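Local structure of MsStt7d protein (Micromonas, 4IX3) at residues 214-228 against 243-255. The protein is a homolog of the state transition kinase Stt7 whose catalytic domain, the part described here, probably binds ATP and phosphorylates proteins. Numbering follows the deposited sequence.
Sequences RYAKADELYLLPPGS and HKPDRFDSWSAGC
Tyr215 lies against Ser252, and Leu223 against Pro245, where the irregular chain of 214-228 runs over the first turns of helix 246-261 and the loop before it; the CA atoms of Leu223 and Pro245 are 4.6 Å apart. Ser252 is small enough to let the backbone close in, and its OG donates to Tyr215 O at 2.8 Å, 18° from the carbonyl plane. Water 2 also donates to that oxygen and, with its second hydrogen, to Phe248 O, so one buried carbonyl has two donors.

In the kinase fold this is the end of the activation segment, Pro225-Pro226-Gly227 probably standing where other kinases have Ala-Pro-Glu, packed on helix αF, whose Asp249 accepts bonds from the backbone of His166 and Arg167 in the HRD-type catalytic loop.

Trp251 offers a broad face to Lys217, whose CB sits 3.7 Å from the six-membered ring centroid. With CG anti to the backbone N (chi1 179°), the lysine's methylenes run on across the indole, carrying NZ to Asp219 and Glu220. At the ring edge, NE1 donates to water 1, itself bonded to Arg214 O. A leucine in place of Trp251 would probably leave this water without its donor and the lysine chain without its platform. Phe248 fills the bend of the loop, its CZ 3.8 Å from Ala216 CB, while the Leu223 side chain meets it at about a right angle, CD2 3.6 Å from Phe248 CB. Beyond, rigid Pro225 lays CD over one face of the His243 imidazole.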
loop_
_atom_site.group_PDB
_atom_site.type_symbol
_atom_site.label_atom_id
_atom_site.label_comp_id
_atom_site.label_asym_id
_atom_site.label_seq_id
_atom_site.Cartn_x
_atom_site.Cartn_y
_atom_site.Cartn_z
ATOM N N ARG B 214 -8.143 -12.288 2.532
ATOM C CA ARG B 214 -8.062 -13.721 2.309
ATOM C C ARG B 214 -7.854 -14.501 3.617
ATOM O O ARG B 214 -8.192 -15.701 3.664
ATOM C CB ARG B 214 -6.900 -14.025 1.366
ATOM C CG ARG B 214 -7.037 -13.390 -0.022
ATOM C CD ARG B 214 -5.803 -13.620 -0.863
ATOM N NE ARG B 214 -4.700 -12.890 -0.233
ATOM C CZ ARG B 214 -3.427 -13.024 -0.570
ATOM N NH1 ARG B 214 -3.088 -13.820 -1.568
ATOM N NH2 ARG B 214 -2.494 -12.373 0.145
ATOM N N TYR B 215 -7.284 -13.842 4.624
ATOM C CA TYR B 215 -6.846 -14.475 5.864
ATOM C C TYR B 215 -7.506 -13.863 7.072
ATOM O O TYR B 215 -7.097 -14.112 8.200
ATOM C CB TYR B 215 -5.324 -14.408 5.980
ATOM C CG TYR B 215 -4.658 -15.182 4.850
ATOM C CD1 TYR B 215 -4.532 -16.588 4.944
ATOM C CD2 TYR B 215 -4.242 -14.565 3.656
ATOM C CE1 TYR B 215 -3.978 -17.313 3.924
ATOM C CE2 TYR B 215 -3.705 -15.292 2.626
ATOM C CZ TYR B 215 -3.555 -16.686 2.754
ATOM O OH TYR B 215 -3.050 -17.406 1.704
ATOM N N ALA B 216 -8.620 -13.158 6.855
ATOM C CA ALA B 216 -9.391 -12.579 7.952
ATOM C C ALA B 216 -10.867 -12.866 7.662
ATOM O O ALA B 216 -11.330 -12.732 6.515
ATOM C CB ALA B 216 -9.147 -11.060 8.016
ATOM N N LYS B 217 -11.567 -13.386 8.674
ATOM C CA LYS B 217 -13.015 -13.600 8.591
ATOM C C LYS B 217 -13.686 -12.297 8.136
ATOM O O LYS B 217 -13.338 -11.210 8.623
ATOM C CB LYS B 217 -13.546 -14.082 9.956
ATOM C CG LYS B 217 -15.047 -14.333 10.024
ATOM C CD LYS B 217 -15.442 -15.120 11.270
ATOM C CE LYS B 217 -16.942 -15.336 11.290
ATOM N NZ LYS B 217 -17.525 -14.189 12.047
ATOM N N ALA B 218 -14.630 -12.385 7.200
ATOM C CA ALA B 218 -15.074 -11.192 6.483
ATOM C C ALA B 218 -15.690 -10.146 7.413
ATOM O O ALA B 218 -15.624 -8.947 7.150
ATOM C CB ALA B 218 -16.033 -11.543 5.363
ATOM N N ASP B 219 -16.317 -10.580 8.499
ATOM C CA ASP B 219 -16.935 -9.627 9.409
ATOM C C ASP B 219 -16.127 -9.376 10.690
ATOM O O ASP B 219 -16.668 -8.863 11.674
ATOM C CB ASP B 219 -18.360 -10.056 9.736
ATOM C CG ASP B 219 -18.406 -11.295 10.601
ATOM O OD1 ASP B 219 -17.384 -12.026 10.686
ATOM O OD2 ASP B 219 -19.520 -11.604 11.076
ATOM N N GLU B 220 -14.846 -9.756 10.664
ATOM C CA GLU B 220 -13.930 -9.535 11.795
ATOM C C GLU B 220 -12.595 -9.059 11.231
ATOM O O GLU B 220 -11.553 -9.708 11.385
ATOM C CB GLU B 220 -13.726 -10.783 12.642
ATOM C CG GLU B 220 -15.048 -11.250 13.216
ATOM C CD GLU B 220 -14.953 -12.508 14.056
ATOM O OE1 GLU B 220 -13.824 -12.952 14.389
ATOM O OE2 GLU B 220 -16.043 -13.066 14.329
ATOM N N LEU B 221 -12.626 -7.845 10.685
ATOM C CA LEU B 221 -11.440 -7.176 10.155
ATOM C C LEU B 221 -10.699 -6.364 11.236
ATOM O O LEU B 221 -9.725 -5.665 10.956
ATOM C CB LEU B 221 -11.806 -6.344 8.911
ATOM C CG LEU B 221 -12.512 -7.172 7.841
ATOM C CD1 LEU B 221 -12.899 -6.204 6.729
ATOM C CD2 LEU B 221 -11.699 -8.367 7.349
ATOM N N TYR B 222 -11.129 -6.479 12.482
ATOM C CA TYR B 222 -10.619 -5.705 13.611
ATOM C C TYR B 222 -9.891 -6.587 14.637
ATOM O O TYR B 222 -10.081 -7.810 14.661
ATOM C CB TYR B 222 -11.796 -5.026 14.332
ATOM C CG TYR B 222 -12.889 -6.008 14.805
ATOM C CD1 TYR B 222 -12.728 -6.768 15.979
ATOM C CD2 TYR B 222 -14.050 -6.199 14.050
ATOM C CE1 TYR B 222 -13.691 -7.686 16.381
ATOM C CE2 TYR B 222 -15.025 -7.104 14.457
ATOM C CZ TYR B 222 -14.837 -7.840 15.609
ATOM O OH TYR B 222 -15.854 -8.706 15.951
ATOM N N LEU B 223 -9.148 -5.965 15.553
ATOM C CA LEU B 223 -8.678 -6.601 16.783
ATOM C C LEU B 223 -9.630 -6.327 17.932
ATOM O O LEU B 223 -10.020 -7.253 18.650
ATOM C CB LEU B 223 -7.245 -6.190 17.150
ATOM C CG LEU B 223 -6.169 -6.620 16.154
ATOM C CD1 LEU B 223 -4.793 -6.261 16.676
ATOM C CD2 LEU B 223 -6.230 -8.121 15.879
ATOM N N LEU B 224 -10.091 -5.089 18.062
ATOM C CA LEU B 224 -11.096 -4.749 19.073
ATOM C C LEU B 224 -12.313 -4.299 18.281
ATOM O O LEU B 224 -12.148 -3.589 17.283
ATOM C CB LEU B 224 -10.653 -3.549 19.906
ATOM C CG LEU B 224 -9.491 -3.820 20.849
ATOM C CD1 LEU B 224 -8.974 -2.545 21.510
ATOM C CD2 LEU B 224 -9.840 -4.902 21.862
ATOM N N PRO B 225 -13.520 -4.801 18.637
ATOM C CA PRO B 225 -14.725 -4.380 17.934
ATOM C C PRO B 225 -15.040 -2.904 18.223
ATOM O O PRO B 225 -14.741 -2.396 19.313
ATOM C CB PRO B 225 -15.777 -5.304 18.535
ATOM C CG PRO B 225 -15.359 -5.449 19.963
ATOM C CD PRO B 225 -13.845 -5.526 19.880
ATOM N N PRO B 226 -15.583 -2.200 17.220
ATOM C CA PRO B 226 -16.118 -0.851 17.368
ATOM C C PRO B 226 -16.781 -0.505 18.698
ATOM O O PRO B 226 -16.516 0.570 19.246
ATOM C CB PRO B 226 -17.115 -0.771 16.221
ATOM C CG PRO B 226 -16.358 -1.471 15.141
ATOM C CD PRO B 226 -15.549 -2.572 15.793
ATOM N N GLY B 227 -17.621 -1.414 19.197
ATOM C CA GLY B 227 -18.263 -1.266 20.503
ATOM C C GLY B 227 -17.336 -1.050 21.688
ATOM O O GLY B 227 -17.792 -0.607 22.753
ATOM N N SER B 228 -16.041 -1.318 21.492
ATOM C CA SER B 228 -15.075 -1.462 22.586
ATOM C C SER B 228 -14.562 -0.097 23.047
ATOM O O SER B 228 -14.395 0.806 22.223
ATOM C CB SER B 228 -13.909 -2.354 22.125
ATOM O OG SER B 228 -12.793 -2.380 23.021
ATOM N N HIS B 243 -12.407 -9.353 24.401
ATOM C CA HIS B 243 -12.504 -9.277 22.952
ATOM C C HIS B 243 -11.523 -10.189 22.248
ATOM O O HIS B 243 -11.650 -10.393 21.029
ATOM C CB HIS B 243 -12.317 -7.831 22.478
ATOM C CG HIS B 243 -13.299 -6.864 23.091
ATOM N ND1 HIS B 243 -14.645 -7.007 22.987
ATOM C CD2 HIS B 243 -13.087 -5.703 23.842
ATOM C CE1 HIS B 243 -15.259 -5.981 23.633
ATOM N NE2 HIS B 243 -14.305 -5.192 24.158
ATOM N N LYS B 244 -10.553 -10.753 22.984
ATOM C CA LYS B 244 -9.741 -11.835 22.428
ATOM C C LYS B 244 -9.103 -11.523 21.070
ATOM O O LYS B 244 -9.278 -12.255 20.073
ATOM C CB LYS B 244 -10.532 -13.155 22.312
ATOM C CG LYS B 244 -11.173 -13.582 23.622
ATOM C CD LYS B 244 -11.783 -14.965 23.471
ATOM C CE LYS B 244 -12.048 -15.660 24.785
ATOM N NZ LYS B 244 -12.564 -14.865 25.920
ATOM N N PRO B 245 -8.354 -10.400 20.998
ATOM C CA PRO B 245 -7.766 -10.007 19.725
ATOM C C PRO B 245 -6.790 -11.037 19.170
ATOM O O PRO B 245 -6.610 -11.130 17.943
ATOM C CB PRO B 245 -7.038 -8.704 20.054
ATOM C CG PRO B 245 -6.746 -8.811 21.540
ATOM C CD PRO B 245 -7.951 -9.535 22.115
ATOM N N ASP B 246 -6.202 -11.869 20.045
ATOM C CA ASP B 246 -5.323 -12.948 19.588
ATOM C C ASP B 246 -6.033 -13.960 18.688
ATOM O O ASP B 246 -5.393 -14.641 17.909
ATOM C CB ASP B 246 -4.676 -13.653 20.791
ATOM C CG ASP B 246 -5.715 -14.195 21.747
ATOM O OD1 ASP B 246 -5.651 -15.408 22.032
ATOM O OD2 ASP B 246 -6.560 -13.406 22.234
ATOM N N ARG B 247 -7.348 -14.091 18.899
ATOM C CA ARG B 247 -8.161 -15.005 18.063
ATOM C C ARG B 247 -8.238 -14.533 16.612
ATOM O O ARG B 247 -8.533 -15.340 15.722
ATOM C CB ARG B 247 -9.559 -15.225 18.644
ATOM C CG ARG B 247 -9.637 -16.437 19.560
ATOM C CD ARG B 247 -8.627 -16.471 20.704
ATOM N NE ARG B 247 -9.067 -17.438 21.702
ATOM C CZ ARG B 247 -8.751 -17.394 22.992
ATOM N NH1 ARG B 247 -7.827 -16.535 23.424
ATOM N NH2 ARG B 247 -9.331 -18.219 23.853
ATOM N N PHE B 248 -7.833 -13.277 16.318
ATOM C CA PHE B 248 -7.634 -12.906 14.912
ATOM C C PHE B 248 -6.533 -13.755 14.276
ATOM O O PHE B 248 -6.661 -14.279 13.150
ATOM C CB PHE B 248 -7.279 -11.407 14.831
ATOM C CG PHE B 248 -7.146 -10.902 13.416
ATOM C CD1 PHE B 248 -8.157 -10.119 12.841
ATOM C CD2 PHE B 248 -5.985 -11.082 12.679
ATOM C CE1 PHE B 248 -8.054 -9.671 11.514
ATOM C CE2 PHE B 248 -5.844 -10.611 11.386
ATOM C CZ PHE B 248 -6.901 -9.899 10.791
ATOM N N ASP B 249 -5.441 -13.940 15.033
ATOM C CA ASP B 249 -4.346 -14.786 14.559
ATOM C C ASP B 249 -4.735 -16.275 14.501
ATOM O O ASP B 249 -4.289 -16.985 13.616
ATOM C CB ASP B 249 -3.102 -14.664 15.445
ATOM C CG ASP B 249 -2.331 -13.352 15.256
ATOM O OD1 ASP B 249 -2.486 -12.666 14.211
ATOM O OD2 ASP B 249 -1.470 -13.084 16.138
ATOM N N SER B 250 -5.624 -16.698 15.398
ATOM C CA SER B 250 -6.088 -18.103 15.342
ATOM C C SER B 250 -6.801 -18.415 14.014
ATOM O O SER B 250 -6.503 -19.405 13.346
ATOM C CB SER B 250 -7.059 -18.376 16.468
ATOM O OG SER B 250 -6.408 -18.250 17.731
ATOM N N TRP B 251 -7.670 -17.484 13.576
ATOM C CA TRP B 251 -8.396 -17.682 12.296
ATOM C C TRP B 251 -7.415 -17.721 11.140
ATOM O O TRP B 251 -7.450 -18.607 10.292
ATOM C CB TRP B 251 -9.372 -16.542 12.113
ATOM C CG TRP B 251 -10.052 -16.616 10.770
ATOM C CD1 TRP B 251 -9.593 -16.117 9.557
ATOM C CD2 TRP B 251 -11.372 -17.173 10.501
ATOM N NE1 TRP B 251 -10.457 -16.426 8.540
ATOM C CE2 TRP B 251 -11.572 -17.044 9.058
ATOM C CE3 TRP B 251 -12.342 -17.827 11.265
ATOM C CZ2 TRP B 251 -12.738 -17.489 8.439
ATOM C CZ3 TRP B 251 -13.496 -18.297 10.636
ATOM C CH2 TRP B 251 -13.669 -18.159 9.240
ATOM N N SER B 252 -6.442 -16.775 11.107
ATOM C CA SER B 252 -5.461 -16.810 10.041
ATOM C C SER B 252 -4.609 -18.081 10.045
ATOM O O SER B 252 -4.313 -18.600 8.988
ATOM C CB SER B 252 -4.505 -15.612 10.179
ATOM O OG SER B 252 -5.194 -14.374 10.188
ATOM N N ALA B 253 -4.276 -18.578 11.243
ATOM C CA ALA B 253 -3.506 -19.823 11.331
ATOM C C ALA B 253 -4.370 -21.005 10.805
ATOM O O ALA B 253 -3.815 -21.898 10.173
ATOM C CB ALA B 253 -3.076 -20.098 12.761
ATOM N N GLY B 254 -5.686 -20.983 11.037
ATOM C CA GLY B 254 -6.559 -22.012 10.417
ATOM C C GLY B 254 -6.565 -21.961 8.895
ATOM O O GLY B 254 -6.465 -22.989 8.250
ATOM N N CYS B 255 -6.495 -20.741 8.337
ATOM C CA CYS B 255 -6.326 -20.617 6.903
ATOM C C CYS B 255 -5.030 -21.190 6.410
ATOM O O CYS B 255 -4.999 -21.858 5.387
ATOM C CB CYS B 255 -6.439 -19.141 6.477
ATOM S SG CYS B 255 -8.073 -18.375 6.715
HETATM O O HOH W 1 -10.144 -15.653 5.783
HETATM O O HOH W 2 -8.073 -13.379 10.901
#